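Local coordinates for Cfl (Pectobacterium brasiliense, PDB 7A9J), which is a coronafacic acid ligase of the ATP-dependent AMP-binding family, which probably activates its carboxylic acid as an adenylate before amide formation, at residues L85-Y89 with D236-P240; V215-P219 with P276-A280; I267-L271 with I289-E293; F286-I290 with K321-F326; L470-Q474 with F503-I507. The protein carries 1 engineered substitution. All blocks are in the same frame, centred on the assembly; numbering follows the deposited sequence.

Contact 1: L85-Y89 with D236-P240; sequences LIATY and DLISP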
# COMPACT_ATOMS: atom_id res chain seq x y z
N LEU A 85 7.80 9.39 -14.72
CA LEU A 85 6.54 8.74 -14.37
C LEU A 85 5.59 9.75 -13.75
O LEU A 85 4.43 9.87 -14.17
CB LEU A 85 6.81 7.54 -13.42
CG LEU A 85 5.55 6.80 -12.93
CD1 LEU A 85 4.60 6.50 -14.12
CD2 LEU A 85 6.00 5.50 -12.25
N ILE A 86 6.07 10.52 -12.77
CA ILE A 86 5.16 11.47 -12.13
C ILE A 86 4.82 12.61 -13.10
O ILE A 86 3.67 13.09 -13.13
CB ILE A 86 5.74 11.96 -10.79
CG1 ILE A 86 4.74 12.94 -10.09
CG2 ILE A 86 7.14 12.58 -11.01
CD1 ILE A 86 3.29 12.34 -9.80
N ALA A 87 5.76 13.01 -13.96
CA ALA A 87 5.43 14.01 -14.95
C ALA A 87 4.34 13.52 -15.89
O ALA A 87 3.45 14.30 -16.30
CB ALA A 87 6.70 14.41 -15.70
N THR A 88 4.41 12.23 -16.28
CA THR A 88 3.44 11.68 -17.22
C THR A 88 2.06 11.60 -16.58
O THR A 88 1.07 11.92 -17.23
CB THR A 88 3.89 10.29 -17.66
OG1 THR A 88 5.10 10.44 -18.44
CG2 THR A 88 2.82 9.61 -18.52
N TYR A 89 1.98 11.18 -15.30
CA TYR A 89 0.68 11.24 -14.63
C TYR A 89 0.08 12.64 -14.72
O TYR A 89 -1.09 12.81 -15.07
CB TYR A 89 0.79 10.86 -13.14
CG TYR A 89 1.15 9.48 -12.82
CD1 TYR A 89 0.77 8.41 -13.65
CD2 TYR A 89 1.84 9.21 -11.65
CE1 TYR A 89 1.06 7.08 -13.28
CE2 TYR A 89 2.17 7.90 -11.29
CZ TYR A 89 1.77 6.84 -12.09
OH TYR A 89 2.05 5.53 -11.75
N ASP A 236 6.16 0.77 -5.30
CA ASP A 236 6.38 1.34 -6.63
C ASP A 236 5.42 2.47 -6.95
O ASP A 236 4.21 2.40 -6.67
CB ASP A 236 6.23 0.29 -7.75
CG ASP A 236 7.18 -0.90 -7.62
OD1 ASP A 236 8.27 -0.79 -7.03
OD2 ASP A 236 6.82 -1.95 -8.17
N LEU A 237 5.96 3.50 -7.65
CA LEU A 237 5.15 4.65 -8.03
C LEU A 237 4.08 4.30 -9.06
O LEU A 237 3.13 5.05 -9.24
CB LEU A 237 6.09 5.77 -8.58
CG LEU A 237 5.42 7.06 -9.06
CD1 LEU A 237 4.53 7.70 -7.99
CD2 LEU A 237 6.62 7.99 -9.51
N ILE A 238 4.19 3.14 -9.69
CA ILE A 238 3.13 2.66 -10.58
C ILE A 238 1.94 2.13 -9.78
O ILE A 238 0.88 1.90 -10.35
CB ILE A 238 3.76 1.61 -11.52
CG1 ILE A 238 3.07 1.57 -12.91
CG2 ILE A 238 3.69 0.23 -10.92
CD1 ILE A 238 3.23 2.86 -13.77
N SER A 239 2.09 1.98 -8.49
CA SER A 239 0.99 1.38 -7.68
C SER A 239 0.09 2.47 -7.09
O SER A 239 0.59 3.49 -6.62
CB SER A 239 1.60 0.55 -6.57
OG SER A 239 0.56 -0.13 -5.85
N PRO A 240 -1.22 2.35 -7.08
CA PRO A 240 -2.10 3.46 -6.64
C PRO A 240 -1.80 4.12 -5.29
O PRO A 240 -1.86 5.34 -5.21
CB PRO A 240 -3.49 2.78 -6.56
CG PRO A 240 -3.49 1.86 -7.70
CD PRO A 240 -2.02 1.23 -7.65
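Tyr89 reaches from helix 83-95 with the edge of its ring turned to the backbone of Leu237. Its hydroxyl donates to the carbonyl, with Tyr89 OH and Leu237 O 2.8 Å apart. The acceptor lies near the ring plane, but the hydroxyl is tilted 31° from the carbonyl plane. The side chains of Tyr89 and Leu237 run past each other in opposite directions, and CE2 of Tyr89 comes within 4.0 Å of CG of Leu237. Leu85, one helical turn earlier, passes Leu237 in the same way. Its CG stands anti to the backbone N (chi1 178°), and CD2 lands 3.6 Å from Leu237 CG. Ile238 instead meets Leu85 at about a right angle, methyl against methyl, with their CD1 atoms 3.9 Å apart. The same methyl of Ile238 sits 3.5 Å from Tyr89 OH. These side chains are buried. Leu237 N is bound by Asn81 OD1, so both polar backbone atoms of Leu237 are satisfied. Asp236 to Ser239 form a type I turn that leads into helix 240-251. Pro240, first in that helix, touches the bound indene carboxylic acid. The contact joins helix 83-95 to the loop that leads into the acid pocket of the AMP-binding fold.

Contact 2: V215-P219 with P276-A280; sequences VTINP and PAWIA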
# COMPACT_ATOMS: atom_id res chain seq x y z
N VAL A 215 -4.03 13.78 4.76
CA VAL A 215 -4.21 13.67 6.24
C VAL A 215 -3.25 12.65 6.85
O VAL A 215 -2.99 12.68 8.05
CB VAL A 215 -5.72 13.30 6.59
CG1 VAL A 215 -5.95 13.19 8.13
CG2 VAL A 215 -6.61 14.36 6.00
N THR A 216 -2.75 11.70 6.05
CA THR A 216 -1.87 10.66 6.54
C THR A 216 -0.40 10.96 6.36
O THR A 216 0.44 10.17 6.82
CB THR A 216 -2.16 9.29 5.87
OG1 THR A 216 -1.60 9.26 4.56
CG2 THR A 216 -3.69 8.99 5.81
N ILE A 217 -0.05 12.13 5.80
CA ILE A 217 1.36 12.42 5.59
C ILE A 217 1.75 13.55 6.53
O ILE A 217 1.50 14.73 6.22
CB ILE A 217 1.67 12.83 4.14
CG1 ILE A 217 1.15 11.79 3.16
CG2 ILE A 217 3.24 13.09 4.01
CD1 ILE A 217 1.43 12.16 1.71
N ASN A 218 2.41 13.20 7.63
CA ASN A 218 2.61 14.13 8.74
C ASN A 218 4.06 14.01 9.21
O ASN A 218 4.34 13.54 10.32
CB ASN A 218 1.60 13.86 9.87
CG ASN A 218 0.20 13.97 9.41
OD1 ASN A 218 -0.25 15.06 9.06
ND2 ASN A 218 -0.55 12.84 9.45
N PRO A 219 5.01 14.51 8.41
CA PRO A 219 6.40 14.55 8.88
C PRO A 219 6.51 15.45 10.10
O PRO A 219 5.75 16.40 10.28
CB PRO A 219 7.18 15.17 7.69
CG PRO A 219 6.13 15.80 6.79
CD PRO A 219 4.79 15.21 7.13
N PRO A 276 15.10 10.59 4.44
CA PRO A 276 13.76 11.12 4.25
C PRO A 276 13.10 11.40 5.60
O PRO A 276 13.45 10.83 6.64
CB PRO A 276 13.04 10.01 3.50
CG PRO A 276 13.77 8.75 3.92
CD PRO A 276 15.19 9.16 4.07
N ALA A 277 12.14 12.32 5.59
CA ALA A 277 11.40 12.69 6.80
C ALA A 277 10.23 11.76 7.04
O ALA A 277 9.72 11.72 8.18
CB ALA A 277 10.86 14.12 6.69
N TRP A 278 9.79 11.03 6.01
CA TRP A 278 8.55 10.26 6.07
C TRP A 278 8.71 9.10 5.11
O TRP A 278 9.20 9.31 3.99
CB TRP A 278 7.39 11.17 5.69
CG TRP A 278 6.00 10.55 5.83
CD1 TRP A 278 5.14 10.75 6.87
CD2 TRP A 278 5.29 9.83 4.85
NE1 TRP A 278 3.93 10.16 6.60
CE2 TRP A 278 4.01 9.56 5.36
CE3 TRP A 278 5.64 9.33 3.56
CZ2 TRP A 278 3.04 8.85 4.66
CZ3 TRP A 278 4.68 8.59 2.85
CH2 TRP A 278 3.38 8.38 3.39
N ILE A 279 8.35 7.89 5.55
CA ILE A 279 8.54 6.70 4.74
C ILE A 279 7.24 5.91 4.79
O ILE A 279 6.82 5.46 5.88
CB ILE A 279 9.67 5.81 5.29
CG1 ILE A 279 10.97 6.61 5.42
CG2 ILE A 279 9.84 4.58 4.41
CD1 ILE A 279 12.10 5.77 6.05
N ALA A 280 6.65 5.65 3.63
CA ALA A 280 5.57 4.68 3.52
C ALA A 280 6.11 3.35 3.01
O ALA A 280 7.05 3.29 2.23
CB ALA A 280 4.47 5.20 2.58
O HOH W 1 2.16 10.46 8.78
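Trp278 points from strand 278-281 at the loop 215-219 and is the largest single contributor to the contact. Its CB leaves the strand toward the loop, and a chi1 of -174° turns the indole away from the backbone N and out to the loop, with one face against Ile217. CD1 meets backbone, 3.7 Å from Asn218 N. NE1 comes next and donates to a water 2.8 Å away, which lies at the ring edge and in its plane. That water also accepts from Asn218 N and donates to Thr216 O, the last at 2.6 Å from the water oxygen. The three bonds tie the indole N-H to two backbone groups of the loop. Farther round the ring, CD2 and CE2 face CG2 of Ile217. This is a CH-pi contact: Ile217 CG2 sits over the five-membered ring, 9° off its normal, and 3.9 Å from Trp278 CE2. CZ2 of Trp278 meets the other branch of Ile217, 3.8 Å from CG1, and CH2 is a little farther from the same atom. Beside the indole, Pro219 CB packs on Ala277 CB at 4.0 Å. The loop is braced from within by Asn218 ND2, which donates to Val215 O and also bonds Tyr345 OH. Ile231 and Ile245 pack on Trp278 as well. Strand 278-281 runs parallel between strands 230-233 and 306-311 of the AMP-binding domain. Thr216, in the same loop as Ile217, has its side chain about 6 Å from the bound acid. The indole joins that strand to the loop after helix 203-214, which passes near the acid pocket.

Contact 3: I267-L271 with I289-E293; sequences ITETL and IIKNE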
# COMPACT_ATOMS: atom_id res chain seq x y z
N ILE A 267 18.52 -0.78 1.27
CA ILE A 267 17.67 0.26 1.85
C ILE A 267 18.34 0.92 3.05
O ILE A 267 18.19 2.13 3.25
CB ILE A 267 16.27 -0.28 2.20
CG1 ILE A 267 15.37 0.84 2.78
CG2 ILE A 267 16.37 -1.47 3.16
CD1 ILE A 267 15.05 1.89 1.74
N THR A 268 19.03 0.14 3.89
CA THR A 268 19.65 0.74 5.07
C THR A 268 20.67 1.81 4.68
O THR A 268 20.66 2.93 5.20
CB THR A 268 20.32 -0.34 5.94
OG1 THR A 268 19.30 -1.26 6.37
CG2 THR A 268 20.95 0.30 7.16
N GLU A 269 21.56 1.47 3.75
CA GLU A 269 22.55 2.46 3.30
C GLU A 269 21.89 3.60 2.55
O GLU A 269 22.30 4.76 2.70
CB GLU A 269 23.62 1.78 2.45
CG GLU A 269 24.70 1.06 3.30
CD GLU A 269 25.52 2.01 4.20
OE1 GLU A 269 25.55 3.24 3.94
OE2 GLU A 269 26.14 1.52 5.17
N THR A 270 20.88 3.31 1.73
CA THR A 270 20.15 4.36 1.04
C THR A 270 19.51 5.34 2.02
O THR A 270 19.52 6.55 1.79
CB THR A 270 19.10 3.72 0.14
OG1 THR A 270 19.81 2.94 -0.85
CG2 THR A 270 18.19 4.79 -0.51
N LEU A 271 18.94 4.82 3.11
CA LEU A 271 18.26 5.69 4.07
C LEU A 271 19.26 6.53 4.85
O LEU A 271 18.96 7.69 5.18
CB LEU A 271 17.39 4.85 5.02
CG LEU A 271 16.08 4.31 4.45
CD1 LEU A 271 15.32 3.52 5.49
CD2 LEU A 271 15.22 5.54 3.96
N ILE A 289 13.72 -3.69 7.11
CA ILE A 289 14.55 -2.63 7.65
C ILE A 289 15.02 -3.01 9.07
O ILE A 289 16.20 -2.85 9.42
CB ILE A 289 13.76 -1.32 7.57
CG1 ILE A 289 13.77 -0.88 6.08
CG2 ILE A 289 14.40 -0.24 8.41
CD1 ILE A 289 12.82 0.24 5.76
N ILE A 290 14.12 -3.59 9.86
CA ILE A 290 14.45 -4.04 11.20
C ILE A 290 15.51 -5.12 11.14
O ILE A 290 16.49 -5.11 11.90
CB ILE A 290 13.18 -4.54 11.91
CG1 ILE A 290 12.21 -3.38 12.15
CG2 ILE A 290 13.53 -5.36 13.21
CD1 ILE A 290 10.81 -3.83 12.54
N LYS A 291 15.32 -6.09 10.25
CA LYS A 291 16.23 -7.22 10.21
C LYS A 291 17.63 -6.81 9.80
O LYS A 291 18.61 -7.37 10.29
CB LYS A 291 15.69 -8.29 9.27
CG LYS A 291 16.52 -9.58 9.35
CD LYS A 291 15.96 -10.73 8.52
CE LYS A 291 15.05 -11.63 9.35
NZ LYS A 291 14.95 -12.96 8.70
N ASN A 292 17.76 -5.80 8.93
CA ASN A 292 19.08 -5.35 8.51
C ASN A 292 19.90 -4.81 9.68
O ASN A 292 21.13 -4.91 9.67
CB ASN A 292 18.94 -4.30 7.42
CG ASN A 292 18.36 -4.86 6.15
OD1 ASN A 292 18.25 -6.09 5.99
ND2 ASN A 292 18.01 -3.98 5.22
N GLU A 293 19.24 -4.24 10.69
CA GLU A 293 19.94 -3.67 11.84
C GLU A 293 20.63 -4.71 12.70
O GLU A 293 21.59 -4.37 13.40
CB GLU A 293 18.99 -2.86 12.71
CG GLU A 293 18.51 -1.61 12.06
CD GLU A 293 19.63 -0.61 11.82
OE1 GLU A 293 20.18 -0.05 12.81
OE2 GLU A 293 19.95 -0.38 10.65
O HOH W 2 18.06 -1.05 8.83
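Ile267 and Ile289 form the apolar side of this helix pair. They cross at about a right angle, and CG2 of Ile267 is 4.0 Å from CG1 of Ile289. Ile289 is stretched out, which carries its CD1 on to Leu271, where the two CD1 methyls are 4.1 Å apart. Ile267 CG2 also touches the amide end of Asn292, 3.6 Å from ND2.

The helices 267-274 and 283-294 come before and after strand 278-281 in the AMP-binding domain. Their short segments are nearly perpendicular, at 92°, with the axes 10.4 Å apart at closest. Such a steep crossing confines the contact to a small patch.

The direct polar link runs from Asn292 ND2 to Thr268 OG1, at 3.2 Å. The acceptor lies close to the amide plane, and the N-H...O angle is 150°. Thr268 OG1 is anti to its own carbonyl carbon (chi1 -61°), which turns the hydroxyl to the other helix.

A water completes the polar side. It accepts from Thr268 OG1 and donates to Ile289 O and to Glu293 OE2, both acceptors 2.7 Å from the water oxygen. Thr268 OG1 therefore donates to the water while accepting from Asn292. Glu293 bends at chi2 and brings OE2 to the water, and its OE1 is held by Leu300 N. Thr268 CG2 lies 3.7 Å from Glu293 OE2, beside the water bridge.

Contact 4: F286-I290 with K321-F326; sequences FHKII and KFFECF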
# COMPACT_ATOMS: atom_id res chain seq x y z
N PHE A 286 9.12 -2.77 6.32
CA PHE A 286 9.68 -2.36 7.60
C PHE A 286 10.30 -3.52 8.36
O PHE A 286 11.30 -3.33 9.07
CB PHE A 286 8.59 -1.67 8.40
CG PHE A 286 8.23 -0.35 7.81
CD1 PHE A 286 9.15 0.68 7.81
CD2 PHE A 286 7.00 -0.16 7.19
CE1 PHE A 286 8.84 1.91 7.25
CE2 PHE A 286 6.68 1.07 6.62
CZ PHE A 286 7.60 2.12 6.65
N HIS A 287 9.74 -4.71 8.23
CA HIS A 287 10.37 -5.91 8.81
C HIS A 287 11.78 -6.08 8.29
O HIS A 287 12.71 -6.41 9.05
CB HIS A 287 9.53 -7.14 8.48
CG HIS A 287 8.46 -7.44 9.49
ND1 HIS A 287 7.12 -7.50 9.16
CD2 HIS A 287 8.53 -7.68 10.82
CE1 HIS A 287 6.41 -7.75 10.25
NE2 HIS A 287 7.24 -7.87 11.27
N LYS A 288 11.97 -5.87 6.98
CA LYS A 288 13.30 -5.98 6.39
C LYS A 288 14.23 -4.91 6.94
O LYS A 288 15.41 -5.18 7.22
CB LYS A 288 13.23 -5.86 4.88
CG LYS A 288 12.37 -6.94 4.24
CD LYS A 288 11.92 -6.54 2.82
CE LYS A 288 12.79 -7.21 1.77
NZ LYS A 288 11.99 -8.17 0.95
N ILE A 289 13.72 -3.69 7.11
CA ILE A 289 14.55 -2.63 7.65
C ILE A 289 15.02 -3.01 9.07
O ILE A 289 16.20 -2.85 9.42
CB ILE A 289 13.76 -1.32 7.57
CG1 ILE A 289 13.77 -0.88 6.08
CG2 ILE A 289 14.40 -0.24 8.41
CD1 ILE A 289 12.82 0.24 5.76
N ILE A 290 14.12 -3.59 9.86
CA ILE A 290 14.45 -4.04 11.20
C ILE A 290 15.51 -5.12 11.14
O ILE A 290 16.49 -5.11 11.90
CB ILE A 290 13.18 -4.54 11.91
CG1 ILE A 290 12.21 -3.38 12.15
CG2 ILE A 290 13.53 -5.36 13.21
CD1 ILE A 290 10.81 -3.83 12.54
N LYS A 321 8.00 -4.20 17.55
CA LYS A 321 9.37 -4.49 17.11
C LYS A 321 10.05 -3.24 16.57
O LYS A 321 11.25 -3.03 16.76
CB LYS A 321 9.34 -5.56 16.03
CG LYS A 321 8.59 -6.82 16.45
CD LYS A 321 8.32 -7.75 15.28
CE LYS A 321 9.51 -8.67 15.07
NZ LYS A 321 9.27 -9.66 13.99
N PHE A 322 9.28 -2.39 15.87
CA PHE A 322 9.88 -1.22 15.24
C PHE A 322 10.31 -0.20 16.29
O PHE A 322 11.35 0.45 16.14
CB PHE A 322 8.89 -0.62 14.26
CG PHE A 322 9.50 0.31 13.25
CD1 PHE A 322 10.30 -0.20 12.22
CD2 PHE A 322 9.25 1.69 13.31
CE1 PHE A 322 10.85 0.66 11.26
CE2 PHE A 322 9.81 2.58 12.34
CZ PHE A 322 10.60 2.07 11.34
N PHE A 323 9.51 -0.04 17.34
CA PHE A 323 9.94 0.84 18.42
C PHE A 323 11.16 0.28 19.15
O PHE A 323 12.09 1.03 19.49
CB PHE A 323 8.82 1.08 19.44
CG PHE A 323 9.23 2.03 20.54
CD1 PHE A 323 9.27 3.41 20.30
CD2 PHE A 323 9.61 1.56 21.79
CE1 PHE A 323 9.68 4.30 21.29
CE2 PHE A 323 10.02 2.44 22.79
CZ PHE A 323 10.04 3.80 22.54
N GLU A 324 11.17 -1.02 19.42
CA GLU A 324 12.33 -1.58 20.12
C GLU A 324 13.59 -1.29 19.32
O GLU A 324 14.63 -0.93 19.87
CB GLU A 324 12.18 -3.08 20.31
CG GLU A 324 10.91 -3.56 21.01
CD GLU A 324 10.97 -3.49 22.52
OE1 GLU A 324 12.05 -3.14 23.06
OE2 GLU A 324 9.94 -3.78 23.16
N CYS A 325 13.49 -1.43 18.01
CA CYS A 325 14.67 -1.35 17.17
C CYS A 325 15.10 0.09 16.94
O CYS A 325 16.29 0.41 17.04
CB CYS A 325 14.39 -2.06 15.85
SG CYS A 325 15.83 -2.12 14.74
N PHE A 326 14.16 0.99 16.63
CA PHE A 326 14.56 2.33 16.25
C PHE A 326 14.09 3.43 17.19
O PHE A 326 14.47 4.59 16.98
CB PHE A 326 14.02 2.65 14.85
CG PHE A 326 14.57 1.75 13.81
CD1 PHE A 326 15.87 1.91 13.37
CD2 PHE A 326 13.80 0.72 13.28
CE1 PHE A 326 16.40 1.07 12.40
CE2 PHE A 326 14.32 -0.13 12.32
CZ PHE A 326 15.62 0.04 11.89
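Helix 283-294 and helix 316-326 run side by side in the same general direction, their short segments at 33° with axes 10.3 Å apart, and they come nearest at Ile290 and Cys325. Ile290 is the knob of the pair. It sits in a hole made by Lys321, Phe322, Cys325 and Phe326. Its CD1 reaches the edge of the Phe322 ring, 3.7 Å from CD1 of Phe322. Ile290 CG1 lies at the edge of the next ring, 3.9 Å from Phe326 CE2. Deeper in, Phe286 turns the edge of its ring toward the face of Phe322. This is an offset edge-to-face pair, with centroids 5.5 Å apart and planes at 76°. The closest atoms are CD1 of Phe286 and CE1 of Phe322, at 3.8 Å. The chi1 of Phe322, -162°, brings its ring to Phe286. Phe326 packs its CD2 over a face of Phe322 and takes Ile289 CG2 against its CZ at 3.7 Å. Cys325 SG lies over a face of Phe326, toward the rim. On the outer side, Lys321 crosses His287 at about a right angle, with NZ 3.8 Å from CD2. Phe286 and Phe322 also rest on strand 306-311 through Cys307. The arrangement is a single knob-into-hole, Ile290, between two neighbouring helices, with an aromatic cluster lying against the parallel strands, here strand 306-311, of the AMP-binding domain.

Contact 5: L470-Q474 with F503-I507; sequences LIQPQ and FIKEI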
# COMPACT_ATOMS: atom_id res chain seq x y z
N LEU A 470 0.79 -22.17 18.42
CA LEU A 470 2.18 -22.36 18.05
C LEU A 470 3.03 -21.31 18.75
O LEU A 470 2.77 -20.11 18.63
CB LEU A 470 2.29 -22.29 16.52
CG LEU A 470 3.42 -22.90 15.71
CD1 LEU A 470 3.72 -24.29 16.22
CD2 LEU A 470 2.95 -22.96 14.25
N ILE A 471 4.02 -21.76 19.52
CA ILE A 471 4.83 -20.88 20.38
C ILE A 471 6.28 -20.96 19.93
O ILE A 471 6.87 -22.05 19.94
CB ILE A 471 4.74 -21.30 21.86
CG1 ILE A 471 3.29 -21.31 22.37
CG2 ILE A 471 5.64 -20.39 22.73
CD1 ILE A 471 2.68 -19.95 22.47
N GLN A 472 6.87 -19.81 19.61
CA GLN A 472 8.29 -19.77 19.26
C GLN A 472 9.06 -19.14 20.40
O GLN A 472 8.93 -17.93 20.63
CB GLN A 472 8.53 -18.99 17.96
CG GLN A 472 10.00 -18.79 17.61
CD GLN A 472 10.18 -18.03 16.31
OE1 GLN A 472 9.62 -18.40 15.26
NE2 GLN A 472 10.96 -16.95 16.35
N PRO A 473 9.83 -19.92 21.17
CA PRO A 473 10.53 -19.36 22.32
C PRO A 473 11.55 -18.32 21.92
O PRO A 473 12.19 -18.41 20.86
CB PRO A 473 11.19 -20.59 22.96
CG PRO A 473 10.33 -21.73 22.52
CD PRO A 473 9.96 -21.39 21.11
N GLN A 474 11.69 -17.31 22.77
CA GLN A 474 12.59 -16.18 22.58
C GLN A 474 14.03 -16.61 22.85
O GLN A 474 14.30 -17.71 23.35
CB GLN A 474 12.20 -15.02 23.51
CG GLN A 474 12.80 -13.63 23.20
CD GLN A 474 12.64 -13.21 21.75
OE1 GLN A 474 13.32 -13.73 20.86
NE2 GLN A 474 11.75 -12.24 21.50
N PHE A 503 5.57 -26.08 20.72
CA PHE A 503 6.80 -25.29 20.75
C PHE A 503 7.61 -25.64 19.51
O PHE A 503 7.94 -26.81 19.28
CB PHE A 503 7.62 -25.56 22.01
CG PHE A 503 6.95 -25.13 23.27
CD1 PHE A 503 5.99 -25.94 23.87
CD2 PHE A 503 7.25 -23.92 23.86
CE1 PHE A 503 5.35 -25.55 25.03
CE2 PHE A 503 6.63 -23.52 25.03
CZ PHE A 503 5.67 -24.34 25.61
N ILE A 504 7.95 -24.62 18.73
CA ILE A 504 8.78 -24.77 17.54
C ILE A 504 9.64 -23.52 17.44
O ILE A 504 9.15 -22.40 17.66
CB ILE A 504 7.91 -24.99 16.28
CG1 ILE A 504 8.75 -25.48 15.12
CG2 ILE A 504 7.16 -23.73 15.90
CD1 ILE A 504 7.94 -25.84 13.90
N LYS A 505 10.93 -23.68 17.19
CA LYS A 505 11.77 -22.48 17.27
C LYS A 505 11.88 -21.75 15.94
O LYS A 505 12.59 -20.74 15.86
CB LYS A 505 13.14 -22.82 17.84
CG LYS A 505 13.03 -23.07 19.35
CD LYS A 505 14.35 -23.11 20.10
CE LYS A 505 14.07 -23.36 21.57
NZ LYS A 505 12.96 -24.37 21.73
N GLU A 506 11.15 -22.19 14.92
CA GLU A 506 10.96 -21.41 13.71
C GLU A 506 9.55 -21.66 13.21
O GLU A 506 9.19 -22.80 12.91
CB GLU A 506 11.98 -21.79 12.65
CG GLU A 506 11.84 -21.03 11.36
CD GLU A 506 12.79 -21.54 10.30
OE1 GLU A 506 13.31 -22.66 10.46
OE2 GLU A 506 13.01 -20.80 9.31
N ILE A 507 8.74 -20.61 13.13
CA ILE A 507 7.37 -20.77 12.63
C ILE A 507 7.39 -20.67 11.11
O ILE A 507 7.96 -19.72 10.57
CB ILE A 507 6.44 -19.72 13.27
CG1 ILE A 507 6.21 -20.07 14.73
CG2 ILE A 507 5.12 -19.63 12.49
CD1 ILE A 507 5.38 -19.06 15.47
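Ile471 and Phe503 form a parallel bridge between strand 464-473 and strand 500-503, part of the mixed sheet of the C-terminal domain of this AMP-binding enzyme. Ile504 N donates to Ile471 O at 3.0 Å, with a nearly straight angle of 165° at the hydrogen. The CA-H of Phe503 also points at that oxygen. In turn, the CA-H of Gln472 faces Ile504 O, with CA and O 3.2 Å apart. The side chains of Ile471 and Phe503 lie side by side and point the same way, with CG2 of Ile471 4.0 Å from CE2 of Phe503. Pro473 comes to the edge of the same ring, where its CG is 4.0 Å from CD2.

Past the bridge, the chain after Phe503 leaves regular strand geometry, and a side chain takes over the pairing. Gln472 is extended (chi2 179°), and its OE1 accepts from Ile507 N at 3.2 Å. This bond is more bent, 143° at the hydrogen. Ile507 packs on Leu470, and the two side chains slide past each other in opposite directions. The aliphatic chain of Lys505 crosses Pro473.

The outer shell fixes strand 464-473 from its other side. Gln472 is bonded through its backbone to Ala451 and Ala452 of strand 450-460, and Ser453 OG binds Leu470 O. Ile484 of helix 481-491 packs on both Ile471 and Phe503. The tightest carbon contact is away from that helix, where Leu470 CD1 presses on Ile504 CG2 at 3.5 Å.

In the fold
Contacts 1 to 4 lie in the AMP-binding region, and contact 5 lies in the C-terminal domain. Contacts 1 and 2 lie nearest the bound acid: Pro240 of contact 1 touches it, and the side chain of Thr216 of contact 2 is about 6 Å from it. Their centres are 18 Å apart and they do not touch. Contact 2 meets contact 3 where Leu271 CD2 packs 3.5 Å from Pro276 CG. It meets contact 4 where Ile279 O lies 3.5 Å from Phe286 CZ. Contacts 3 and 4 share Ile289 and Ile290 on helix 283-294, and their centres are 9 Å apart. Contact 5 stands apart, its nearest atoms about 8 Å from those of contacts 3 and 4.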